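Local coordinates for protein lytic Polysaccharide Monooxygenase (Phytophthora infestans, PDB 6Z5Y) that probably cleaves pectin oxidatively at a copper centre during plant infection, this chain being the copper-binding domain of a longer secreted protein, at residues Asp55-Met60 with Arg146-Ala151; Pro7-Lys12 with Asn166-Thr171; Val21-Gln26 with Asn63-Glu68; Gly86-Ser91 with Lys131-Ser136; Ile102-Lys107 with Gly141-Arg146. All blocks are in the same frame, centred on the assembly; numbering follows the deposited sequence.

Contact 1: Asp55-Met60 with Arg146-Ala151; sequences DVRSLM and RFYWLA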
# COMPACT_ATOMS: atom_id res chain seq x y z
N ASP A 55 5.83 -4.48 9.68
CA ASP A 55 4.83 -3.79 8.84
C ASP A 55 5.34 -3.83 7.40
O ASP A 55 6.47 -4.30 7.13
CB ASP A 55 4.56 -2.39 9.36
CG ASP A 55 5.83 -1.58 9.63
OD1 ASP A 55 6.73 -1.64 8.80
OD2 ASP A 55 5.88 -0.85 10.63
N VAL A 56 4.50 -3.43 6.47
CA VAL A 56 4.87 -3.56 5.05
C VAL A 56 6.00 -2.59 4.70
O VAL A 56 6.88 -2.96 3.91
CB VAL A 56 3.65 -3.43 4.14
CG1 VAL A 56 4.04 -3.65 2.69
CG2 VAL A 56 2.56 -4.42 4.53
N ARG A 57 5.98 -1.39 5.26
CA ARG A 57 7.05 -0.44 4.96
C ARG A 57 8.40 -1.03 5.35
O ARG A 57 9.38 -0.89 4.59
CB ARG A 57 6.81 0.88 5.68
CG ARG A 57 7.91 1.89 5.39
CD ARG A 57 7.55 3.26 5.93
NE ARG A 57 8.54 4.22 5.45
CZ ARG A 57 8.45 5.54 5.66
NH1 ARG A 57 7.49 6.01 6.42
NH2 ARG A 57 9.29 6.38 5.08
N SER A 58 8.48 -1.66 6.50
CA SER A 58 9.73 -2.26 7.03
C SER A 58 10.17 -3.42 6.13
O SER A 58 11.34 -3.71 6.01
CB SER A 58 9.55 -2.74 8.46
OG SER A 58 9.32 -1.62 9.32
N LEU A 59 9.19 -4.16 5.61
CA LEU A 59 9.47 -5.29 4.70
C LEU A 59 10.08 -4.80 3.39
O LEU A 59 11.02 -5.41 2.87
CB LEU A 59 8.19 -6.07 4.45
CG LEU A 59 8.25 -7.23 3.45
CD1 LEU A 59 9.15 -8.32 3.98
CD2 LEU A 59 6.85 -7.72 3.19
N MET A 60 9.52 -3.73 2.87
CA MET A 60 9.89 -3.28 1.50
C MET A 60 11.07 -2.30 1.49
O MET A 60 11.91 -2.41 0.57
CB MET A 60 8.69 -2.64 0.80
CG MET A 60 7.56 -3.61 0.57
SD MET A 60 6.37 -2.92 -0.56
CE MET A 60 5.17 -4.24 -0.62
N ARG A 146 3.07 7.97 2.05
CA ARG A 146 3.54 6.73 1.44
C ARG A 146 2.53 5.64 1.67
O ARG A 146 2.08 5.41 2.80
CB ARG A 146 4.92 6.33 1.95
CG ARG A 146 6.01 7.28 1.48
CD ARG A 146 7.38 6.85 1.96
NE ARG A 146 8.46 7.71 1.45
CZ ARG A 146 8.86 8.86 2.01
NH1 ARG A 146 8.30 9.31 3.12
NH2 ARG A 146 9.84 9.55 1.46
N PHE A 147 2.17 4.97 0.59
CA PHE A 147 1.26 3.81 0.59
C PHE A 147 2.07 2.58 0.26
O PHE A 147 2.88 2.61 -0.69
CB PHE A 147 0.17 4.02 -0.45
CG PHE A 147 -0.76 2.87 -0.66
CD1 PHE A 147 -1.62 2.49 0.36
CD2 PHE A 147 -0.74 2.12 -1.82
CE1 PHE A 147 -2.52 1.44 0.14
CE2 PHE A 147 -1.61 1.06 -2.02
CZ PHE A 147 -2.50 0.73 -1.04
N TYR A 148 1.83 1.52 1.00
CA TYR A 148 2.43 0.20 0.75
C TYR A 148 1.32 -0.83 0.79
O TYR A 148 0.53 -0.84 1.74
CB TYR A 148 3.45 -0.13 1.83
CG TYR A 148 4.61 0.81 1.94
CD1 TYR A 148 4.54 1.98 2.66
CD2 TYR A 148 5.83 0.51 1.32
CE1 TYR A 148 5.66 2.84 2.75
CE2 TYR A 148 6.93 1.33 1.40
CZ TYR A 148 6.85 2.50 2.11
OH TYR A 148 7.93 3.35 2.24
N TRP A 149 1.35 -1.73 -0.17
CA TRP A 149 0.37 -2.82 -0.22
C TRP A 149 1.11 -4.06 -0.71
O TRP A 149 1.73 -4.04 -1.78
CB TRP A 149 -0.78 -2.45 -1.16
CG TRP A 149 -1.85 -3.48 -1.38
CD1 TRP A 149 -2.28 -4.44 -0.53
CD2 TRP A 149 -2.68 -3.55 -2.55
NE1 TRP A 149 -3.30 -5.15 -1.11
CE2 TRP A 149 -3.59 -4.60 -2.34
CE3 TRP A 149 -2.75 -2.82 -3.74
CZ2 TRP A 149 -4.56 -4.94 -3.29
CZ3 TRP A 149 -3.68 -3.16 -4.68
CH2 TRP A 149 -4.58 -4.21 -4.47
N LEU A 150 1.06 -5.11 0.09
CA LEU A 150 1.57 -6.43 -0.32
C LEU A 150 0.38 -7.29 -0.68
O LEU A 150 -0.33 -7.80 0.21
CB LEU A 150 2.35 -7.03 0.83
CG LEU A 150 3.07 -8.32 0.47
CD1 LEU A 150 4.24 -8.03 -0.43
CD2 LEU A 150 3.46 -9.12 1.67
N ALA A 151 0.12 -7.36 -1.98
CA ALA A 151 -1.01 -8.15 -2.48
C ALA A 151 -0.55 -9.59 -2.62
O ALA A 151 0.57 -9.90 -3.04
CB ALA A 151 -1.47 -7.61 -3.80
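Arg57 and Tyr148 come together at Asp61, just past helix 56-60: Tyr148 OH is hydrogen-bonded to Asp61 OD1, and Arg57 NE forms a salt bridge with Asp61 OD2. Arg57 NE also lies 3.4 Å from Tyr148 OH, at too poor an angle for a hydrogen bond. The helix lies across strand 146-151 at 81° and sets Arg57 CA over the centre of the Tyr148 ring, a CH-pi contact 3.8 Å from the centroid. With CG anti to the backbone N (chi1 -180°), the arginine continues over the same ring, and CG comes 3.5 Å from Tyr148 CZ. Its guanidinium is turned 30° from the ring and is faced by Arg146 CD. Met60 meets Tyr148 differently: SD sits in the ring plane at the edge, 3.9 Å from CD2, a Met-aromatic contact. Beyond the sulfur, Met60 CE reaches Trp149 O at 3.6 Å and also touches Leu150 CD1. Val56 CG1 packs on Tyr148 CB (3.7 Å), and Leu59 CD2 crosses Leu150 CD2 at about a right angle. On the opposite side of the strand, the Trp149 side chain approaches the copper ligand His96. Arg57 NH2 and Arg146 NH1 stand only 3.7 Å apart; Asp61, the carbonyl of Asp105 and the cation-pi contact with Trp103 probably offset this repulsion.

Contact 2: Pro7-Lys12 with Asn166-Thr171; sequences PAPSWK and NCIPLT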
# COMPACT_ATOMS: atom_id res chain seq x y z
N PRO A 7 -5.38 11.77 -1.92
CA PRO A 7 -4.75 12.88 -2.66
C PRO A 7 -4.04 12.39 -3.92
O PRO A 7 -3.63 11.24 -4.02
CB PRO A 7 -3.77 13.45 -1.63
CG PRO A 7 -3.45 12.29 -0.75
CD PRO A 7 -4.74 11.51 -0.64
N ALA A 8 -3.91 13.29 -4.89
CA ALA A 8 -3.49 12.88 -6.23
C ALA A 8 -1.99 12.69 -6.29
O ALA A 8 -1.20 13.61 -6.00
CB ALA A 8 -3.90 13.91 -7.22
N PRO A 9 -1.55 11.54 -6.82
CA PRO A 9 -0.14 11.31 -7.11
C PRO A 9 0.30 12.04 -8.38
O PRO A 9 -0.51 12.38 -9.22
CB PRO A 9 -0.12 9.81 -7.39
CG PRO A 9 -1.48 9.53 -8.01
CD PRO A 9 -2.41 10.45 -7.28
N SER A 10 1.61 12.18 -8.46
CA SER A 10 2.32 12.54 -9.69
C SER A 10 3.06 11.31 -10.16
O SER A 10 3.33 10.41 -9.37
CB SER A 10 3.27 13.71 -9.44
OG SER A 10 2.59 14.86 -8.96
N TRP A 11 3.46 11.31 -11.42
CA TRP A 11 4.04 10.11 -12.05
C TRP A 11 5.42 10.42 -12.59
O TRP A 11 5.63 11.49 -13.18
CB TRP A 11 3.11 9.57 -13.14
CG TRP A 11 1.76 9.29 -12.57
CD1 TRP A 11 0.66 10.09 -12.54
CD2 TRP A 11 1.38 8.12 -11.83
NE1 TRP A 11 -0.37 9.50 -11.85
CE2 TRP A 11 0.04 8.27 -11.42
CE3 TRP A 11 2.04 6.93 -11.52
CZ2 TRP A 11 -0.65 7.28 -10.75
CZ3 TRP A 11 1.34 5.95 -10.85
CH2 TRP A 11 0.02 6.12 -10.44
N LYS A 12 6.33 9.46 -12.47
CA LYS A 12 7.73 9.65 -12.95
C LYS A 12 7.84 9.37 -14.45
O LYS A 12 8.37 10.26 -15.17
CB LYS A 12 8.69 8.69 -12.24
CG LYS A 12 9.01 9.01 -10.79
CD LYS A 12 10.05 8.05 -10.26
CE LYS A 12 10.00 7.77 -8.78
NZ LYS A 12 10.15 6.33 -8.50
N ASN A 166 3.15 3.81 -3.42
CA ASN A 166 2.98 5.19 -3.91
C ASN A 166 3.68 6.12 -2.92
O ASN A 166 3.69 5.87 -1.71
CB ASN A 166 1.50 5.60 -3.95
CG ASN A 166 0.57 4.71 -4.73
OD1 ASN A 166 -0.62 4.70 -4.41
ND2 ASN A 166 1.03 4.04 -5.78
N CYS A 167 4.17 7.22 -3.45
CA CYS A 167 4.67 8.36 -2.68
C CYS A 167 3.91 9.56 -3.23
O CYS A 167 3.96 9.78 -4.43
CB CYS A 167 6.17 8.59 -2.88
SG CYS A 167 7.13 7.22 -2.22
N ILE A 168 3.25 10.30 -2.33
CA ILE A 168 2.40 11.44 -2.74
C ILE A 168 2.73 12.62 -1.85
O ILE A 168 2.40 12.61 -0.66
CB ILE A 168 0.91 11.09 -2.65
CG1 ILE A 168 0.60 9.83 -3.48
CG2 ILE A 168 0.10 12.28 -3.13
CD1 ILE A 168 -0.84 9.37 -3.43
N PRO A 169 3.42 13.64 -2.39
CA PRO A 169 3.74 14.79 -1.57
C PRO A 169 2.46 15.56 -1.29
O PRO A 169 1.65 15.78 -2.22
CB PRO A 169 4.71 15.60 -2.45
CG PRO A 169 4.35 15.20 -3.88
CD PRO A 169 3.93 13.74 -3.79
N LEU A 170 2.33 16.05 -0.06
CA LEU A 170 1.16 16.83 0.37
C LEU A 170 1.61 18.20 0.83
O LEU A 170 2.68 18.37 1.40
CB LEU A 170 0.42 16.14 1.50
CG LEU A 170 0.01 14.68 1.23
CD1 LEU A 170 -0.82 14.14 2.38
CD2 LEU A 170 -0.76 14.54 -0.05
N THR A 171 0.72 19.16 0.64
CA THR A 171 0.93 20.53 1.10
C THR A 171 0.78 20.63 2.61
O THR A 171 0.10 19.85 3.25
CB THR A 171 -0.06 21.46 0.41
OG1 THR A 171 -1.39 21.04 0.75
CG2 THR A 171 0.04 21.44 -1.10
O HOH W 1 3.41 11.62 -6.36
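Ile168 carries most of the apolar packing, its branches spread against three consecutive residues of segment 7-12. CG1 is anti to the carbonyl carbon (chi1 -55°), and CG1 and CD1 both face the pyrrolidine of Pro9, with CG1 4.0 Å from Pro9 CB in the conformer described. Two residues further along the strand, Leu170 CD2 is 3.6 Å from both Pro7 CB and Pro7 CG. The peptide bond before Pro7 is cis, and the Pro7 ring also packs against Tyr135.

A second group of contacts sets methyls against backbone oxygens: Ile168 CD1 is 3.4 Å from Pro7 O, and Ile168 CG2 is 3.4 Å from Ala8 O. Ala8 O also receives a hydrogen bond from outside, from Ser80 OG.

No direct hydrogen bond joins the segments; water 1 supplies the polar link. It accepts from Ser10 N at 2.8 Å and is hydrogen-bonded to Cys167 O at 2.7 Å, tying the loop backbone to the strand backbone. Next to that carbonyl, Cys167 SG forms the disulfide to Cys70.

The arrangement fits the beta-sandwich core of lytic polysaccharide monooxygenases: the loop leaving strand 4-6 of the three-stranded sheet runs over the C-terminal part of strand 158-170 of the larger sheet.

Contact 3: Val21-Gln26 with Asn63-Glu68; sequences VEIEPQ and NPVFGE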
# COMPACT_ATOMS: atom_id res chain seq x y z
N VAL A 21 6.81 -4.82 -8.43
CA VAL A 21 7.34 -6.17 -8.68
C VAL A 21 6.25 -7.19 -8.41
O VAL A 21 5.29 -6.93 -7.64
CB VAL A 21 8.57 -6.49 -7.82
CG1 VAL A 21 9.73 -5.54 -8.07
CG2 VAL A 21 8.26 -6.52 -6.34
N GLU A 22 6.44 -8.37 -9.00
CA GLU A 22 5.64 -9.57 -8.72
C GLU A 22 6.66 -10.69 -8.48
O GLU A 22 7.44 -10.98 -9.39
CB GLU A 22 4.73 -9.85 -9.90
CG GLU A 22 3.92 -11.11 -9.69
CD GLU A 22 2.99 -11.31 -10.86
OE1 GLU A 22 1.83 -10.94 -10.73
OE2 GLU A 22 3.44 -11.82 -11.89
N ILE A 23 6.67 -11.23 -7.28
CA ILE A 23 7.77 -12.11 -6.83
C ILE A 23 7.20 -13.32 -6.13
O ILE A 23 6.03 -13.35 -5.74
CB ILE A 23 8.75 -11.34 -5.92
CG1 ILE A 23 8.09 -10.80 -4.64
CG2 ILE A 23 9.43 -10.27 -6.73
CD1 ILE A 23 9.02 -10.06 -3.70
N GLU A 24 8.02 -14.33 -5.92
CA GLU A 24 7.66 -15.47 -5.06
C GLU A 24 7.47 -15.01 -3.65
O GLU A 24 8.11 -14.06 -3.21
CB GLU A 24 8.81 -16.44 -4.87
CG GLU A 24 9.16 -17.05 -6.17
CD GLU A 24 10.28 -18.06 -6.14
OE1 GLU A 24 10.64 -18.52 -7.21
OE2 GLU A 24 10.77 -18.37 -5.04
N PRO A 25 6.64 -15.69 -2.84
CA PRO A 25 6.60 -15.39 -1.42
C PRO A 25 8.01 -15.42 -0.84
O PRO A 25 8.77 -16.37 -1.14
CB PRO A 25 5.69 -16.47 -0.86
CG PRO A 25 4.85 -16.84 -2.04
CD PRO A 25 5.78 -16.82 -3.22
N GLN A 26 8.32 -14.42 -0.01
CA GLN A 26 9.67 -14.30 0.57
C GLN A 26 9.86 -15.18 1.78
O GLN A 26 11.00 -15.27 2.26
CB GLN A 26 9.92 -12.86 0.98
CG GLN A 26 9.86 -11.97 -0.25
CD GLN A 26 10.97 -12.34 -1.20
OE1 GLN A 26 12.16 -12.18 -0.85
NE2 GLN A 26 10.67 -12.96 -2.31
N ASN A 63 14.86 -3.01 0.56
CA ASN A 63 14.97 -4.44 0.21
C ASN A 63 14.90 -4.55 -1.29
O ASN A 63 13.86 -4.28 -1.89
CB ASN A 63 13.83 -5.21 0.83
CG ASN A 63 13.87 -6.67 0.56
OD1 ASN A 63 14.62 -7.11 -0.34
ND2 ASN A 63 13.01 -7.35 1.29
N PRO A 64 16.01 -4.88 -1.96
CA PRO A 64 16.00 -4.72 -3.43
C PRO A 64 14.98 -5.57 -4.17
O PRO A 64 14.59 -5.14 -5.24
CB PRO A 64 17.41 -4.99 -3.86
CG PRO A 64 17.98 -5.77 -2.72
CD PRO A 64 17.29 -5.34 -1.43
N VAL A 65 14.55 -6.69 -3.63
CA VAL A 65 13.60 -7.50 -4.40
C VAL A 65 12.25 -6.81 -4.50
O VAL A 65 11.45 -7.24 -5.33
CB VAL A 65 13.44 -8.95 -3.93
CG1 VAL A 65 14.73 -9.70 -4.04
CG2 VAL A 65 12.76 -9.05 -2.59
N PHE A 66 12.00 -5.78 -3.70
CA PHE A 66 10.74 -5.03 -3.80
C PHE A 66 10.83 -3.90 -4.81
O PHE A 66 9.80 -3.24 -5.03
CB PHE A 66 10.25 -4.59 -2.43
CG PHE A 66 9.72 -5.75 -1.65
CD1 PHE A 66 8.46 -6.20 -1.95
CD2 PHE A 66 10.46 -6.43 -0.71
CE1 PHE A 66 7.89 -7.25 -1.27
CE2 PHE A 66 9.91 -7.51 -0.04
CZ PHE A 66 8.62 -7.92 -0.33
N GLY A 67 11.97 -3.67 -5.42
CA GLY A 67 12.06 -2.73 -6.53
C GLY A 67 12.09 -1.28 -6.08
O GLY A 67 12.24 -0.94 -4.91
N GLU A 68 11.94 -0.41 -7.07
CA GLU A 68 12.17 1.04 -6.96
C GLU A 68 11.34 1.63 -5.80
O GLU A 68 10.11 1.41 -5.73
CB GLU A 68 11.70 1.71 -8.26
CG GLU A 68 12.72 1.82 -9.38
CD GLU A 68 12.16 2.80 -10.40
OE1 GLU A 68 11.96 3.98 -10.04
OE2 GLU A 68 11.87 2.36 -11.53
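A short 3-10 turn, Pro64-Phe66, packs against edge strand 21-23 of the five-stranded sheet, with Val21 and Ile23 pointing at it and Gln26 meeting it from the loop beyond. Ile23 CG1 takes the crowded position between backbone N and carbonyl carbon (chi1 61°), and the chain then extends to put CD1 over one face of the Phe66 ring. This is a CH-pi contact, CD1 standing 4.2 Å from the centroid and shifted toward the rim at CE1 and CZ. The same methyl is 4.0 Å from Val65 CG2, so it touches both side chains. Val21 meets backbone instead: CG2 is 3.4 Å from Val65 O, and CG1 lies 3.9 Å from Gly67 N. At Gly67 the backbone turns with positive phi (78°), a conformation that favours glycine.

Gln26 and Val65 touch tip to tip, OE1 against CG2 at 3.6 Å. The glutamine bends at chi2 (-64°), and its NE2 donates to Glu24 O at 2.9 Å, which ties the amide to its own loop.

Phe66 reaches inward beyond this patch, onto Leu59 and Met60 of helix 56-60, Leu150 of strand 143-155 and Ala163 of strand 158-170. Lys165 NZ, also from strand 158-170, donates to the carbonyl oxygens of Phe66 and Glu68.

Contact 4: Gly86-Ser91 with Lys131-Ser136; sequences GTATFS and KPVDYS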
# COMPACT_ATOMS: atom_id res chain seq x y z
N GLY A 86 -10.77 13.16 6.20
CA GLY A 86 -10.14 12.06 6.94
C GLY A 86 -10.09 10.75 6.18
O GLY A 86 -10.12 9.69 6.80
N THR A 87 -9.98 10.83 4.87
CA THR A 87 -9.91 9.66 4.01
C THR A 87 -8.73 9.78 3.05
O THR A 87 -8.20 10.88 2.81
CB THR A 87 -11.16 9.46 3.18
OG1 THR A 87 -11.29 10.45 2.15
CG2 THR A 87 -12.42 9.37 4.02
N ALA A 88 -8.39 8.65 2.45
CA ALA A 88 -7.67 8.58 1.17
C ALA A 88 -8.51 7.69 0.26
O ALA A 88 -9.11 6.74 0.75
CB ALA A 88 -6.25 8.06 1.33
N THR A 89 -8.53 7.97 -1.01
CA THR A 89 -9.38 7.21 -1.93
C THR A 89 -8.51 6.46 -2.93
O THR A 89 -7.65 7.07 -3.57
CB THR A 89 -10.35 8.13 -2.65
OG1 THR A 89 -11.05 8.90 -1.68
CG2 THR A 89 -11.35 7.37 -3.47
N PHE A 90 -8.79 5.18 -3.09
CA PHE A 90 -8.08 4.37 -4.08
C PHE A 90 -8.63 4.65 -5.47
O PHE A 90 -9.74 5.18 -5.66
CB PHE A 90 -8.21 2.89 -3.73
CG PHE A 90 -7.02 2.02 -4.08
CD1 PHE A 90 -5.73 2.41 -3.77
CD2 PHE A 90 -7.23 0.79 -4.66
CE1 PHE A 90 -4.66 1.57 -4.01
CE2 PHE A 90 -6.15 -0.06 -4.86
CZ PHE A 90 -4.87 0.33 -4.56
N SER A 91 -7.89 4.21 -6.48
CA SER A 91 -8.25 4.50 -7.88
C SER A 91 -9.37 3.56 -8.35
O SER A 91 -9.97 3.87 -9.39
CB SER A 91 -7.04 4.37 -8.78
OG SER A 91 -6.58 3.02 -8.82
N LYS A 131 -9.92 4.83 5.57
CA LYS A 131 -10.28 5.70 6.68
C LYS A 131 -10.10 4.93 7.98
O LYS A 131 -10.15 3.71 8.01
CB LYS A 131 -11.74 6.01 6.50
CG LYS A 131 -12.72 4.91 6.94
CD LYS A 131 -12.78 3.59 6.15
CE LYS A 131 -13.98 2.75 6.57
NZ LYS A 131 -13.94 1.35 6.09
N PRO A 132 -9.86 5.66 9.08
CA PRO A 132 -9.61 7.10 9.14
C PRO A 132 -8.16 7.44 8.80
O PRO A 132 -7.26 6.65 9.08
CB PRO A 132 -9.87 7.45 10.62
CG PRO A 132 -9.44 6.14 11.35
CD PRO A 132 -9.82 5.03 10.41
N VAL A 133 -7.96 8.60 8.19
CA VAL A 133 -6.61 9.13 7.91
C VAL A 133 -6.55 10.54 8.48
O VAL A 133 -7.22 11.44 7.98
CB VAL A 133 -6.29 9.12 6.41
CG1 VAL A 133 -4.86 9.65 6.16
CG2 VAL A 133 -6.48 7.73 5.79
N ASP A 134 -5.73 10.72 9.50
CA ASP A 134 -5.53 12.02 10.13
C ASP A 134 -4.32 12.68 9.47
O ASP A 134 -3.19 12.20 9.66
CB ASP A 134 -5.32 11.80 11.62
CG ASP A 134 -5.07 13.08 12.39
OD1 ASP A 134 -5.07 14.17 11.82
OD2 ASP A 134 -4.84 12.98 13.62
N TYR A 135 -4.53 13.73 8.70
CA TYR A 135 -3.47 14.46 8.01
C TYR A 135 -2.90 15.60 8.82
O TYR A 135 -2.06 16.37 8.31
CB TYR A 135 -4.00 15.01 6.69
CG TYR A 135 -4.40 13.97 5.69
CD1 TYR A 135 -3.47 13.36 4.87
CD2 TYR A 135 -5.74 13.61 5.54
CE1 TYR A 135 -3.84 12.43 3.92
CE2 TYR A 135 -6.12 12.66 4.61
CZ TYR A 135 -5.17 12.08 3.77
OH TYR A 135 -5.52 11.19 2.81
N SER A 136 -3.28 15.75 10.09
CA SER A 136 -2.90 16.96 10.83
C SER A 136 -1.40 17.16 10.96
O SER A 136 -0.95 18.32 11.00
CB SER A 136 -3.52 16.99 12.20
OG SER A 136 -3.15 15.87 12.99
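Tyr135 OH donates to Thr87 O at 2.7 Å, and Val133 N donates to Gly86 O at 2.8 Å. Together they pin the loop after strand 129-130 to the residues just before strand 88-90, at one end of the three-stranded sheet of the beta-sandwich. Both donors lie above the plane of the carbonyl they meet, Val133 N by 53°, while Thr87 O itself sits in the plane of the Tyr135 ring at its edge. Around Gly86 two CA-H...O contacts accompany these bonds, Gly86 CA with Val133 O at 3.2 Å and Pro132 CA with Gly86 O at 3.5 Å. The peptide bond before Pro132 is cis. Farther along, an Asx turn shapes the loop, Asp134 OD1 accepting from Ser136 N and Ser136 OG.

Packing lies around these bonds. Val133 directs CG2 at the Thr87-Ala88 peptide, 4.0 Å from Ala88 N, while its CG1 covers the rim of one Tyr135 ring face. Ala88 CB rests 3.5 Å from Tyr135 OH.

Contact 5: Ile102-Lys107 with Gly141-Arg146; sequences IWLDDK and GGCMLR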
# COMPACT_ATOMS: atom_id res chain seq x y z
N ILE A 102 -0.70 3.22 5.25
CA ILE A 102 -0.43 4.62 4.83
C ILE A 102 0.40 5.27 5.91
O ILE A 102 0.03 5.21 7.12
CB ILE A 102 -1.72 5.39 4.58
CG1 ILE A 102 -2.56 4.74 3.50
CG2 ILE A 102 -1.41 6.84 4.22
CD1 ILE A 102 -3.96 5.31 3.34
N TRP A 103 1.46 5.93 5.50
CA TRP A 103 2.35 6.73 6.36
C TRP A 103 2.33 8.17 5.91
O TRP A 103 2.23 8.45 4.71
CB TRP A 103 3.77 6.20 6.25
CG TRP A 103 3.99 4.82 6.75
CD1 TRP A 103 3.58 3.65 6.18
CD2 TRP A 103 4.72 4.46 7.91
NE1 TRP A 103 4.00 2.58 6.92
CE2 TRP A 103 4.71 3.05 7.99
CE3 TRP A 103 5.43 5.19 8.88
CZ2 TRP A 103 5.41 2.35 8.98
CZ3 TRP A 103 6.11 4.49 9.86
CH2 TRP A 103 6.08 3.10 9.91
N LEU A 104 2.48 9.08 6.85
CA LEU A 104 2.74 10.51 6.58
C LEU A 104 4.10 10.80 7.18
O LEU A 104 4.26 10.74 8.43
CB LEU A 104 1.64 11.40 7.18
CG LEU A 104 0.24 11.10 6.70
CD1 LEU A 104 -0.75 12.00 7.38
CD2 LEU A 104 0.11 11.22 5.19
N ASP A 105 5.10 10.96 6.35
CA ASP A 105 6.50 10.89 6.80
C ASP A 105 6.64 9.63 7.66
O ASP A 105 6.28 8.53 7.18
CB ASP A 105 6.97 12.22 7.40
CG ASP A 105 6.87 13.36 6.39
OD1 ASP A 105 7.16 13.10 5.22
OD2 ASP A 105 6.57 14.50 6.83
N ASP A 106 7.19 9.75 8.84
CA ASP A 106 7.50 8.61 9.73
C ASP A 106 6.35 8.27 10.70
O ASP A 106 6.60 7.52 11.61
CB ASP A 106 8.82 8.85 10.45
CG ASP A 106 8.92 10.18 11.16
OD1 ASP A 106 7.88 10.89 11.25
OD2 ASP A 106 10.03 10.54 11.61
N LYS A 107 5.16 8.74 10.42
CA LYS A 107 3.97 8.40 11.23
C LYS A 107 3.09 7.45 10.44
O LYS A 107 2.58 7.82 9.37
CB LYS A 107 3.21 9.67 11.56
CG LYS A 107 2.01 9.46 12.47
CD LYS A 107 1.27 10.76 12.72
CE LYS A 107 0.04 10.66 13.57
NZ LYS A 107 -0.59 11.99 13.76
N GLY A 141 5.11 21.81 7.45
CA GLY A 141 6.08 21.57 6.38
C GLY A 141 5.53 20.70 5.28
O GLY A 141 6.32 20.35 4.41
N GLY A 142 4.26 20.31 5.33
CA GLY A 142 3.77 19.30 4.40
C GLY A 142 4.23 17.95 4.87
O GLY A 142 4.71 17.79 5.99
N CYS A 143 4.11 16.99 4.00
CA CYS A 143 4.52 15.62 4.36
C CYS A 143 4.59 14.82 3.08
O CYS A 143 3.94 15.16 2.10
CB CYS A 143 3.59 14.93 5.35
SG CYS A 143 1.91 14.87 4.72
N MET A 144 5.31 13.74 3.12
CA MET A 144 5.21 12.72 2.08
C MET A 144 4.26 11.62 2.56
O MET A 144 4.54 10.92 3.54
CB MET A 144 6.57 12.10 1.80
CG MET A 144 6.57 11.14 0.61
SD MET A 144 6.11 11.91 -0.94
CE MET A 144 7.36 13.17 -1.03
N LEU A 145 3.17 11.45 1.82
CA LEU A 145 2.31 10.26 2.04
C LEU A 145 2.96 9.08 1.34
O LEU A 145 3.39 9.19 0.20
CB LEU A 145 0.92 10.52 1.50
CG LEU A 145 -0.06 9.35 1.68
CD1 LEU A 145 -1.50 9.86 1.76
CD2 LEU A 145 0.04 8.33 0.55
N ARG A 146 3.07 7.97 2.05
CA ARG A 146 3.54 6.73 1.44
C ARG A 146 2.53 5.64 1.67
O ARG A 146 2.08 5.41 2.80
CB ARG A 146 4.92 6.33 1.95
CG ARG A 146 6.01 7.28 1.48
CD ARG A 146 7.38 6.85 1.96
NE ARG A 146 8.46 7.71 1.45
CZ ARG A 146 8.86 8.86 2.01
NH1 ARG A 146 8.30 9.31 3.12
NH2 ARG A 146 9.84 9.55 1.46
O HOH W 2 5.86 8.47 4.44
O HOH W 3 9.28 11.51 4.77
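Trp103 and Arg146 form a hydrogen-bonded antiparallel pair, N to O at 2.8 Å in both directions, and Leu104 faces Leu145 in the adjoining non-hydrogen-bonded pair. The strands are neighbours in the five-stranded sheet: strand 100-104 ends here in the type II' turn Leu104-Lys107, and strand 143-155 begins alongside it. On the face shared by the leucines, Leu104 CD2 lies 3.8 Å from Leu145 CB, and the Ile102 and Leu145 side chains cross at a slant, with Ile102 CG2 meeting Leu145 CG. Cys143 SG, in a disulfide with Cys138, borders Leu104 CD2.

Asp105, in the turn, carries the polar part. Its N donates to Met144 O at 2.9 Å, while the side chain, CG anti to the carbonyl carbon (chi1 -60°), curls back toward the partner strand. There Asp105 OD1 accepts from Met144 N at 2.9 Å in a nearly straight bond (172°), although the donor approaches from well above the carboxylate plane. Asp105 and Met144 thus share one backbone bond and one to a carboxylate oxygen. Met144 CG, anti to the backbone N (chi1 -173°), stands 3.5 Å above the centre of the Arg146 guanidinium. Asp105 OD1 and Arg146 NH1 lie beyond salt-bridge distance, and two waters in the guanidinium plane mediate: water 2 joins Arg146 NH1 to Asp105 O and Met144 O, and water 3 lies 2.7 Å from Asp105 OD1 and 2.9 Å from Arg146 NH1.

How the contacts relate
Contacts 1 and 2 are mostly buried, contacts 4 and 5 partly so, and contact 3 lies at the surface. Strand 143-155 serves both contact 1 and contact 5, which share Arg146; Arg57 NH1 of the first is probably hydrogen-bonded to Asp105 O of the second. Strand 158-170 of contact 2 pairs with the same strand through Ile168 N to Leu145 O. Contact 3 reaches contact 1 through Phe66, and contact 4 reaches contact 2 where Tyr135 touches Leu170. Direct hydrogen bonds cross only in contacts 4 and 5, where backbone meets backbone at the ends of strands; contacts 1, 2 and 3, laid against the larger sheet, rely on side-chain packing, with a water bridge in contact 2.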